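Local coordinates for conserved exported protein (Bacteroides fragilis, PDB 3CLW) that is of undetermined function but probably hydrolyses O-glycosidic bonds, as an exported protein related to the family 30 glycoside hydrolases, at residues F50-D55 with Y399-R404; G58-M63 with K471-M476; V464-I469 with S490-V495. All blocks are in the same frame, centred on the assembly; numbering follows the deposited sequence.

Contact 1. Residues F50-D55 with Y399-R404; sequences FKREFD and YSFFVR
In the seam where the loop after helix 39-50 meets the turn leaving helix 391-400, Arg52 lies across Phe401 and grips its carbonyl. The Arg52 guanidinium is stacked on one face of the Phe401 ring, the planes 19° and the centres 4.1 Å apart, with NE displaced toward the rim, and CD makes a CH-pi contact with the same ring. The bend at chi2 (-80°) carries CD out of the line of the chain. Side-on, NE and NH2 both donate to Phe401 O from the same face of the carbonyl plane, NE by the shorter, straighter bond (2.9 Å) and NH2 by a longer, more bent one; the oxygen sits in the guanidinium plane. Phe401 CG stands anti to the backbone N (chi1 -175°), and the ring's edge meets the face of Phe54 in a T-shaped pair, centroids 5.1 Å apart. Glu53 O lies 3.3 Å from Phe401 CE1 at the rim. Arg52 CG rests over one face of the Arg404 guanidinium, which is held by Ser400 O and by Ala64 O. Two bonds and a stack fix the Arg52 group's rotation; its NE lies close to Arg404 NE as a like charge, and separate carbonyls probably help offset the repulsion.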
loop_
_atom_site.group_PDB
_atom_site.type_symbol
_atom_site.label_atom_id
_atom_site.label_comp_id
_atom_site.label_asym_id
_atom_site.label_seq_id
_atom_site.Cartn_x
_atom_site.Cartn_y
_atom_site.Cartn_z
ATOM N N PHE A 50 9.258 -4.236 -9.605
ATOM C CA PHE A 50 8.466 -3.798 -10.761
ATOM C C PHE A 50 8.392 -4.748 -11.950
ATOM O O PHE A 50 7.430 -4.675 -12.719
ATOM C CB PHE A 50 8.984 -2.449 -11.274
ATOM C CG PHE A 50 9.049 -1.400 -10.222
ATOM C CD1 PHE A 50 7.895 -1.068 -9.471
ATOM C CD2 PHE A 50 10.251 -0.736 -9.961
ATOM C CE1 PHE A 50 7.950 -0.102 -8.473
ATOM C CE2 PHE A 50 10.322 0.251 -8.971
ATOM C CZ PHE A 50 9.157 0.572 -8.223
ATOM N N LYS A 51 9.398 -5.608 -12.108
ATOM C CA LYS A 51 9.592 -6.298 -13.378
ATOM C C LYS A 51 8.733 -7.553 -13.423
ATOM O O LYS A 51 8.886 -8.443 -12.609
ATOM C CB LYS A 51 11.085 -6.618 -13.603
ATOM C CG LYS A 51 11.426 -7.096 -15.011
ATOM C CD LYS A 51 12.922 -7.238 -15.166
ATOM C CE LYS A 51 13.332 -7.618 -16.575
ATOM N NZ LYS A 51 14.831 -7.690 -16.659
ATOM N N ARG A 52 7.791 -7.591 -14.353
ATOM C CA ARG A 52 6.894 -8.736 -14.448
ATOM C C ARG A 52 7.458 -9.767 -15.456
ATOM O O ARG A 52 7.040 -9.821 -16.607
ATOM C CB ARG A 52 5.462 -8.281 -14.817
ATOM C CG ARG A 52 4.337 -9.160 -14.253
ATOM C CD ARG A 52 4.133 -10.408 -15.067
ATOM N NE ARG A 52 3.147 -11.300 -14.461
ATOM C CZ ARG A 52 2.721 -12.425 -15.023
ATOM N NH1 ARG A 52 3.208 -12.807 -16.191
ATOM N NH2 ARG A 52 1.862 -13.200 -14.386
ATOM N N GLU A 53 8.415 -10.567 -14.995
ATOM C CA GLU A 53 9.079 -11.588 -15.822
ATOM C C GLU A 53 9.375 -12.812 -14.989
ATOM O O GLU A 53 9.407 -12.764 -13.745
ATOM C CB GLU A 53 10.414 -11.086 -16.390
ATOM C CG GLU A 53 10.329 -9.767 -17.126
ATOM C CD GLU A 53 10.710 -9.857 -18.587
ATOM O OE1 GLU A 53 9.794 -9.838 -19.455
ATOM O OE2 GLU A 53 11.927 -9.933 -18.869
ATOM N N PHE A 54 9.623 -13.910 -15.700
ATOM C CA PHE A 54 10.029 -15.158 -15.086
ATOM C C PHE A 54 11.516 -15.299 -15.334
ATOM O O PHE A 54 12.027 -14.825 -16.346
ATOM C CB PHE A 54 9.254 -16.337 -15.684
ATOM C CG PHE A 54 7.746 -16.230 -15.532
ATOM C CD1 PHE A 54 7.109 -16.708 -14.404
ATOM C CD2 PHE A 54 6.973 -15.686 -16.533
ATOM C CE1 PHE A 54 5.734 -16.634 -14.275
ATOM C CE2 PHE A 54 5.582 -15.619 -16.413
ATOM C CZ PHE A 54 4.974 -16.091 -15.291
ATOM N N ASP A 55 12.213 -15.909 -14.383
ATOM C CA ASP A 55 13.591 -16.324 -14.567
ATOM C C ASP A 55 13.688 -17.528 -15.521
ATOM O O ASP A 55 12.685 -17.957 -16.123
ATOM C CB ASP A 55 14.249 -16.614 -13.201
ATOM C CG ASP A 55 13.781 -17.917 -12.548
ATOM O OD1 ASP A 55 13.161 -18.787 -13.169
ATOM O OD2 ASP A 55 14.061 -18.100 -11.358
ATOM N N TYR A 399 0.071 -12.691 -4.882
ATOM C CA TYR A 399 -1.006 -11.829 -5.352
ATOM C C TYR A 399 -0.557 -10.896 -6.472
ATOM O O TYR A 399 -1.047 -11.004 -7.611
ATOM C CB TYR A 399 -1.557 -11.014 -4.192
ATOM C CG TYR A 399 -2.309 -11.821 -3.181
ATOM C CD1 TYR A 399 -3.657 -12.154 -3.379
ATOM C CD2 TYR A 399 -1.689 -12.243 -1.993
ATOM C CE1 TYR A 399 -4.375 -12.899 -2.418
ATOM C CE2 TYR A 399 -2.401 -12.979 -1.035
ATOM C CZ TYR A 399 -3.735 -13.300 -1.269
ATOM O OH TYR A 399 -4.417 -14.023 -0.323
ATOM N N SER A 400 0.386 -9.995 -6.140
ATOM C CA SER A 400 0.747 -8.894 -7.020
ATOM C C SER A 400 1.234 -9.282 -8.385
ATOM O O SER A 400 0.914 -8.596 -9.356
ATOM C CB SER A 400 1.719 -7.898 -6.339
ATOM O OG SER A 400 3.015 -8.443 -6.094
ATOM N N PHE A 401 1.993 -10.371 -8.486
ATOM C CA PHE A 401 2.622 -10.775 -9.783
ATOM C C PHE A 401 1.561 -11.313 -10.774
ATOM O O PHE A 401 1.690 -11.154 -11.982
ATOM C CB PHE A 401 3.754 -11.823 -9.527
ATOM C CG PHE A 401 4.553 -12.222 -10.756
ATOM C CD1 PHE A 401 5.752 -11.590 -11.063
ATOM C CD2 PHE A 401 4.138 -13.274 -11.572
ATOM C CE1 PHE A 401 6.544 -11.997 -12.195
ATOM C CE2 PHE A 401 4.901 -13.677 -12.719
ATOM C CZ PHE A 401 6.100 -13.035 -13.021
ATOM N N PHE A 402 0.498 -11.918 -10.223
ATOM C CA PHE A 402 -0.551 -12.588 -10.995
ATOM C C PHE A 402 -1.927 -11.845 -11.051
ATOM O O PHE A 402 -2.686 -11.966 -12.022
ATOM C CB PHE A 402 -0.724 -13.989 -10.420
ATOM C CG PHE A 402 0.509 -14.850 -10.544
ATOM C CD1 PHE A 402 0.843 -15.428 -11.770
ATOM C CD2 PHE A 402 1.344 -15.065 -9.440
ATOM C CE1 PHE A 402 1.976 -16.229 -11.897
ATOM C CE2 PHE A 402 2.476 -15.844 -9.553
ATOM C CZ PHE A 402 2.802 -16.429 -10.794
ATOM N N VAL A 403 -2.223 -11.067 -10.015
ATOM C CA VAL A 403 -3.472 -10.289 -9.945
ATOM C C VAL A 403 -3.251 -8.871 -10.495
ATOM O O VAL A 403 -2.835 -7.969 -9.775
ATOM C CB VAL A 403 -4.094 -10.280 -8.500
ATOM C CG1 VAL A 403 -5.507 -9.655 -8.529
ATOM C CG2 VAL A 403 -4.200 -11.707 -7.943
ATOM N N ARG A 404 -3.520 -8.703 -11.778
ATOM C CA ARG A 404 -3.117 -7.502 -12.531
ATOM C C ARG A 404 -4.224 -6.435 -12.624
ATOM O O ARG A 404 -5.410 -6.769 -12.542
ATOM C CB ARG A 404 -2.727 -7.913 -13.958
ATOM C CG ARG A 404 -1.567 -8.870 -14.080
ATOM C CD ARG A 404 -0.283 -8.087 -14.295
ATOM N NE ARG A 404 0.438 -8.032 -13.063
ATOM C CZ ARG A 404 1.541 -7.342 -12.865
ATOM N NH1 ARG A 404 2.056 -6.545 -13.789
ATOM N NH2 ARG A 404 2.082 -7.411 -11.670
#

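Contact 2. Residues G58-M63 with K471-M476; sequences GNPIGM and KNLRYM
Gly58 meets Tyr475 through its carbonyl, Gly58 O lying 3.2 Å from Tyr475 CB. With positive phi, this position suits glycine, since a beta carbon would press on the preceding carbonyl oxygen and come tight against the tyrosine ring. Asn59 follows and carries the polar part of the contact. Its CG stands anti to the carbonyl carbon (chi1 -52°), and OD1 takes the backbone N-H of Tyr475 in a nearly straight bond: Asn59 OD1 to Tyr475 N is 2.8 Å, 175° at the hydrogen, with the donor in the plane of the amide carbonyl. The same amide lies over the Arg474 guanidinium, the two planes only 20° apart. ND2 sits over the guanidinium face near Arg474 NH2; as both are donors, no hydrogen bond forms. Instead ND2 donates an N-H to Asp55 OD2, and this bond together with that of OD1 sets the amide's orientation. Arg474 folds back to that position through bends at chi2 and chi3, its NE making a weak bond to Asn472 O. Pro60 ends the contact on the apolar side, crossing Leu473 at about a right angle with Pro60 CG 3.7 Å from Leu473 CD2, while Pro60 CD lies 3.4 Å from Leu473 O. Phe401, Phe402 and Tyr465 also touch this proline. On the strand side, Leu473, with positive phi, and Arg474 both face Leu466, forming a G1 beta bulge at the start of strand 474-480, where a loop from the family 30 hydrolase region docks chiefly through Asn59 and Pro60, with Gly58 at the tyrosine.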
loop_
_atom_site.group_PDB
_atom_site.type_symbol
_atom_site.label_atom_id
_atom_site.label_comp_id
_atom_site.label_asym_id
_atom_site.label_seq_id
_atom_site.Cartn_x
_atom_site.Cartn_y
_atom_site.Cartn_z
ATOM N N GLY A 58 11.288 -20.531 -14.808
ATOM C CA GLY A 58 9.837 -20.282 -14.829
ATOM C C GLY A 58 9.297 -19.651 -13.559
ATOM O O GLY A 58 8.072 -19.608 -13.366
ATOM N N ASN A 59 10.205 -19.166 -12.696
ATOM C CA ASN A 59 9.850 -18.525 -11.417
ATOM C C ASN A 59 9.712 -17.029 -11.578
ATOM O O ASN A 59 10.603 -16.398 -12.158
ATOM C CB ASN A 59 10.933 -18.729 -10.339
ATOM C CG ASN A 59 11.328 -20.171 -10.150
ATOM O OD1 ASN A 59 10.492 -21.038 -9.895
ATOM N ND2 ASN A 59 12.618 -20.437 -10.259
ATOM N N PRO A 60 8.633 -16.441 -11.007
ATOM C CA PRO A 60 8.450 -14.979 -11.019
ATOM C C PRO A 60 9.669 -14.302 -10.399
ATOM O O PRO A 60 10.209 -14.809 -9.404
ATOM C CB PRO A 60 7.234 -14.783 -10.120
ATOM C CG PRO A 60 6.447 -16.092 -10.252
ATOM C CD PRO A 60 7.547 -17.128 -10.274
ATOM N N ILE A 61 10.128 -13.189 -10.958
ATOM C CA ILE A 61 11.340 -12.591 -10.416
ATOM C C ILE A 61 11.129 -11.637 -9.241
ATOM O O ILE A 61 12.101 -11.213 -8.605
ATOM C CB ILE A 61 12.224 -11.891 -11.494
ATOM C CG1 ILE A 61 11.503 -10.710 -12.128
ATOM C CG2 ILE A 61 12.776 -12.898 -12.525
ATOM C CD1 ILE A 61 12.475 -9.754 -12.768
ATOM N N GLY A 62 9.872 -11.324 -8.935
ATOM C CA GLY A 62 9.575 -10.294 -7.945
ATOM C C GLY A 62 8.089 -10.052 -7.741
ATOM O O GLY A 62 7.259 -10.845 -8.186
ATOM N N MET A 63 7.769 -8.959 -7.057
ATOM C CA MET A 63 6.370 -8.592 -6.814
ATOM C C MET A 63 5.643 -8.108 -8.075
ATOM O O MET A 63 4.439 -8.264 -8.166
ATOM C CB MET A 63 6.285 -7.527 -5.726
ATOM C CG MET A 63 6.245 -8.059 -4.265
ATOM S SD MET A 63 6.472 -6.784 -3.001
ATOM C CE MET A 63 6.119 -7.722 -1.647
ATOM N N LYS A 471 10.582 -22.013 0.125
ATOM C CA LYS A 471 10.352 -21.622 -1.266
ATOM C C LYS A 471 9.941 -20.150 -1.415
ATOM O O LYS A 471 9.037 -19.674 -0.716
ATOM C CB LYS A 471 9.287 -22.543 -1.875
ATOM C CG LYS A 471 9.754 -23.999 -2.104
ATOM C CD LYS A 471 8.608 -25.033 -2.182
ATOM C CE LYS A 471 9.124 -26.447 -2.602
ATOM N NZ LYS A 471 10.336 -26.957 -1.796
ATOM N N ASN A 472 10.622 -19.426 -2.310
ATOM C CA ASN A 472 10.227 -18.068 -2.672
ATOM C C ASN A 472 9.441 -18.105 -3.979
ATOM O O ASN A 472 10.021 -18.032 -5.048
ATOM C CB ASN A 472 11.443 -17.161 -2.848
ATOM C CG ASN A 472 12.293 -17.012 -1.554
ATOM O OD1 ASN A 472 11.817 -17.191 -0.423
ATOM N ND2 ASN A 472 13.565 -16.674 -1.744
ATOM N N LEU A 473 8.122 -18.227 -3.894
ATOM C CA LEU A 473 7.263 -18.251 -5.094
ATOM C C LEU A 473 7.878 -19.089 -6.218
ATOM O O LEU A 473 8.202 -18.599 -7.299
ATOM C CB LEU A 473 6.890 -16.830 -5.551
ATOM C CG LEU A 473 5.648 -16.706 -6.448
ATOM C CD1 LEU A 473 4.395 -17.288 -5.778
ATOM C CD2 LEU A 473 5.415 -15.261 -6.805
ATOM N N ARG A 474 8.039 -20.370 -5.929
ATOM C CA ARG A 474 8.684 -21.311 -6.840
ATOM C C ARG A 474 7.653 -21.895 -7.767
ATOM O O ARG A 474 6.581 -22.305 -7.326
ATOM C CB ARG A 474 9.312 -22.463 -6.058
ATOM C CG ARG A 474 10.507 -22.105 -5.238
ATOM C CD ARG A 474 11.732 -21.887 -6.098
ATOM N NE ARG A 474 11.879 -20.464 -6.379
ATOM C CZ ARG A 474 12.921 -19.928 -7.004
ATOM N NH1 ARG A 474 12.944 -18.616 -7.209
ATOM N NH2 ARG A 474 13.945 -20.699 -7.415
ATOM N N TYR A 475 7.978 -21.954 -9.048
ATOM C CA TYR A 475 7.084 -22.553 -10.006
ATOM C C TYR A 475 7.073 -24.083 -9.830
ATOM O O TYR A 475 8.137 -24.716 -9.787
ATOM C CB TYR A 475 7.467 -22.148 -11.432
ATOM C CG TYR A 475 6.689 -22.880 -12.508
ATOM C CD1 TYR A 475 5.296 -22.847 -12.522
ATOM C CD2 TYR A 475 7.348 -23.598 -13.509
ATOM C CE1 TYR A 475 4.574 -23.498 -13.493
ATOM C CE2 TYR A 475 6.624 -24.268 -14.498
ATOM C CZ TYR A 475 5.236 -24.214 -14.483
ATOM O OH TYR A 475 4.480 -24.861 -15.451
ATOM N N MET A 476 5.873 -24.660 -9.732
ATOM C CA MET A 476 5.738 -26.078 -9.425
ATOM C C MET A 476 5.183 -26.918 -10.578
ATOM O O MET A 476 4.755 -28.056 -10.367
ATOM C CB MET A 476 4.902 -26.275 -8.155
ATOM C CG MET A 476 5.462 -25.583 -6.901
ATOM S SD MET A 476 7.089 -26.101 -6.269
ATOM C CE MET A 476 6.652 -27.722 -5.637
#

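Contact 3. Residues V464-I469 with S490-V495; sequences VYLTTI and SVATIV
Leu466 and Ala492 meet on one face of two antiparallel strands, Leu466 CD1 lying 3.8 Å from Ala492 CB. The leucine CG stands anti to its backbone N (chi1 -162°), and from there CD1 reaches over the neighbouring strand, coming near Val491 O as well. Farther along this face Val464 and Ile494 lie side by side and point the same way, with Val464 CG2 4.1 Å from Ile494 CG1. The opposite face carries Tyr465, Thr467, Val491 and Thr493. There the Tyr465 ring crosses Val495 obliquely, Tyr465 CE2 to Val495 CG2 being 3.9 Å, and Thr493 O lies at the ring's edge; Phe402 and Tyr475 also meet this ring.

Strands 461-467 and 490-495 run antiparallel, at 165° between their short axes, consistent with the beta-sandwich domain that accompanies the barrel in family 30 glycoside hydrolases. Strand 474-480 borders 461-467 on its other side, and strand 438-444 does the same for 490-495, so both strands of this pair are internal. Tyr465 with Thr493 and Thr467 with Val491 are the hydrogen-bonded pairs, each closed by two N-H to C=O bonds; the shortest runs 2.8 Å from Thr493 N to Tyr465 O. Leu466 with Ala492 forms the non-hydrogen-bonded pair between them, and Val464 with Ile494 another beyond Tyr465 and Thr493. CA-H...O contacts supplement the bonds, as from Ala492 CA to Tyr465 O at 3.3 Å.

At the end where strand 461-467 gives out, Thr468 CG2 packs on Ser490 CB at 3.8 Å, and the two hydroxyls look to other partners: Thr468 OG1 accepts from Asp470 N, and Ser490 OG binds Pro487 O. On the tyrosine's face, Thr467 OG1 bonds Asn398 ND2 and Thr493 OG1 bonds Asn398 O, tying the buried hydroxyls to helix 391-400.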
loop_
_atom_site.group_PDB
_atom_site.type_symbol
_atom_site.label_atom_id
_atom_site.label_comp_id
_atom_site.label_asym_id
_atom_site.label_seq_id
_atom_site.Cartn_x
_atom_site.Cartn_y
_atom_site.Cartn_z
ATOM N N VAL A 464 1.192 -23.885 -10.897
ATOM C CA VAL A 464 1.225 -23.647 -9.478
ATOM C C VAL A 464 2.534 -22.951 -9.121
ATOM O O VAL A 464 3.616 -23.325 -9.624
ATOM C CB VAL A 464 1.055 -24.957 -8.685
ATOM C CG1 VAL A 464 1.313 -24.744 -7.207
ATOM C CG2 VAL A 464 -0.319 -25.539 -8.920
ATOM N N TYR A 465 2.405 -21.925 -8.267
ATOM C CA TYR A 465 3.523 -21.142 -7.735
ATOM C C TYR A 465 3.389 -21.105 -6.229
ATOM O O TYR A 465 2.318 -20.790 -5.709
ATOM C CB TYR A 465 3.494 -19.744 -8.321
ATOM C CG TYR A 465 3.497 -19.723 -9.825
ATOM C CD1 TYR A 465 4.703 -19.628 -10.542
ATOM C CD2 TYR A 465 2.303 -19.803 -10.553
ATOM C CE1 TYR A 465 4.700 -19.605 -11.955
ATOM C CE2 TYR A 465 2.298 -19.771 -11.950
ATOM C CZ TYR A 465 3.493 -19.689 -12.644
ATOM O OH TYR A 465 3.493 -19.657 -14.033
ATOM N N LEU A 466 4.471 -21.424 -5.526
ATOM C CA LEU A 466 4.415 -21.787 -4.113
ATOM C C LEU A 466 5.467 -21.084 -3.256
ATOM O O LEU A 466 6.662 -21.091 -3.605
ATOM C CB LEU A 466 4.599 -23.299 -3.993
ATOM C CG LEU A 466 4.210 -24.064 -2.737
ATOM C CD1 LEU A 466 2.738 -23.862 -2.452
ATOM C CD2 LEU A 466 4.480 -25.541 -2.933
ATOM N N THR A 467 4.991 -20.475 -2.157
ATOM C CA THR A 467 5.821 -19.845 -1.127
ATOM C C THR A 467 5.671 -20.583 0.219
ATOM O O THR A 467 4.577 -20.733 0.754
ATOM C CB THR A 467 5.467 -18.345 -0.933
ATOM O OG1 THR A 467 5.600 -17.657 -2.174
ATOM C CG2 THR A 467 6.400 -17.683 0.089
ATOM N N THR A 468 6.788 -21.063 0.743
ATOM C CA THR A 468 6.808 -21.748 2.015
ATOM C C THR A 468 8.028 -21.275 2.801
ATOM O O THR A 468 8.738 -20.339 2.384
ATOM C CB THR A 468 6.940 -23.279 1.833
ATOM O OG1 THR A 468 8.213 -23.567 1.246
ATOM C CG2 THR A 468 5.845 -23.823 0.960
ATOM N N ILE A 469 8.269 -21.930 3.936
ATOM C CA ILE A 469 9.512 -21.735 4.690
ATOM C C ILE A 469 10.753 -21.962 3.812
ATOM O O ILE A 469 11.748 -21.305 4.009
ATOM C CB ILE A 469 9.554 -22.600 6.022
ATOM C CG1 ILE A 469 10.730 -22.187 6.896
ATOM C CG2 ILE A 469 9.627 -24.081 5.721
ATOM C CD1 ILE A 469 10.796 -22.881 8.248
ATOM N N SER A 490 1.742 -22.324 3.929
ATOM C CA SER A 490 2.120 -21.961 2.572
ATOM C C SER A 490 1.129 -21.016 1.925
ATOM O O SER A 490 -0.032 -20.961 2.337
ATOM C CB SER A 490 2.174 -23.219 1.714
ATOM O OG SER A 490 0.871 -23.712 1.425
ATOM N N VAL A 491 1.587 -20.301 0.894
ATOM C CA VAL A 491 0.703 -19.612 -0.032
ATOM C C VAL A 491 0.907 -20.165 -1.436
ATOM O O VAL A 491 2.032 -20.263 -1.906
ATOM C CB VAL A 491 0.943 -18.091 -0.038
ATOM C CG1 VAL A 491 -0.198 -17.398 -0.760
ATOM C CG2 VAL A 491 1.063 -17.573 1.372
ATOM N N ALA A 492 -0.171 -20.559 -2.096
ATOM C CA ALA A 492 -0.090 -21.064 -3.487
ATOM C C ALA A 492 -0.880 -20.167 -4.397
ATOM O O ALA A 492 -1.984 -19.757 -4.050
ATOM C CB ALA A 492 -0.633 -22.484 -3.595
ATOM N N THR A 493 -0.302 -19.834 -5.542
ATOM C CA THR A 493 -1.074 -19.255 -6.623
ATOM C C THR A 493 -1.251 -20.295 -7.717
ATOM O O THR A 493 -0.271 -20.937 -8.126
ATOM C CB THR A 493 -0.424 -18.018 -7.170
ATOM O OG1 THR A 493 -0.252 -17.124 -6.075
ATOM C CG2 THR A 493 -1.330 -17.351 -8.228
ATOM N N ILE A 494 -2.514 -20.443 -8.153
ATOM C CA ILE A 494 -2.906 -21.361 -9.205
ATOM C C ILE A 494 -3.473 -20.579 -10.378
ATOM O O ILE A 494 -4.491 -19.870 -10.247
ATOM C CB ILE A 494 -3.922 -22.430 -8.684
ATOM C CG1 ILE A 494 -3.342 -23.220 -7.486
ATOM C CG2 ILE A 494 -4.333 -23.377 -9.811
ATOM C CD1 ILE A 494 -3.891 -22.803 -6.125
ATOM N N VAL A 495 -2.810 -20.702 -11.527
ATOM C CA VAL A 495 -3.178 -19.943 -12.726
ATOM C C VAL A 495 -3.759 -20.852 -13.800
ATOM O O VAL A 495 -3.090 -21.781 -14.251
ATOM C CB VAL A 495 -1.957 -19.188 -13.336
ATOM C CG1 VAL A 495 -2.395 -18.356 -14.519
ATOM C CG2 VAL A 495 -1.276 -18.319 -12.292
#

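How the contacts relate
Contact 2 lies about 9 Å from both of the others, centre to centre, while contacts 1 and 3 are about 14 Å apart. Segments 50-55 and 58-63 belong to one loop after helix 39-50, and Glu53 O and Ile61 N, 2.9 Å apart, probably hydrogen-bond across it. Along the chain, contacts 1 and 2 cross, as do 2 and 3, whereas contact 1 closes before contact 3 opens. Strands 461-467 and 474-480 are neighbours, which joins contacts 2 and 3; Phe402, packing on Tyr465, links contact 1 to contact 3. Together they fasten a loop of the TIM-barrel family region to the C-terminal strands, with helix 391-400 and the turn after it packed against both, all on one side of the chain's centre.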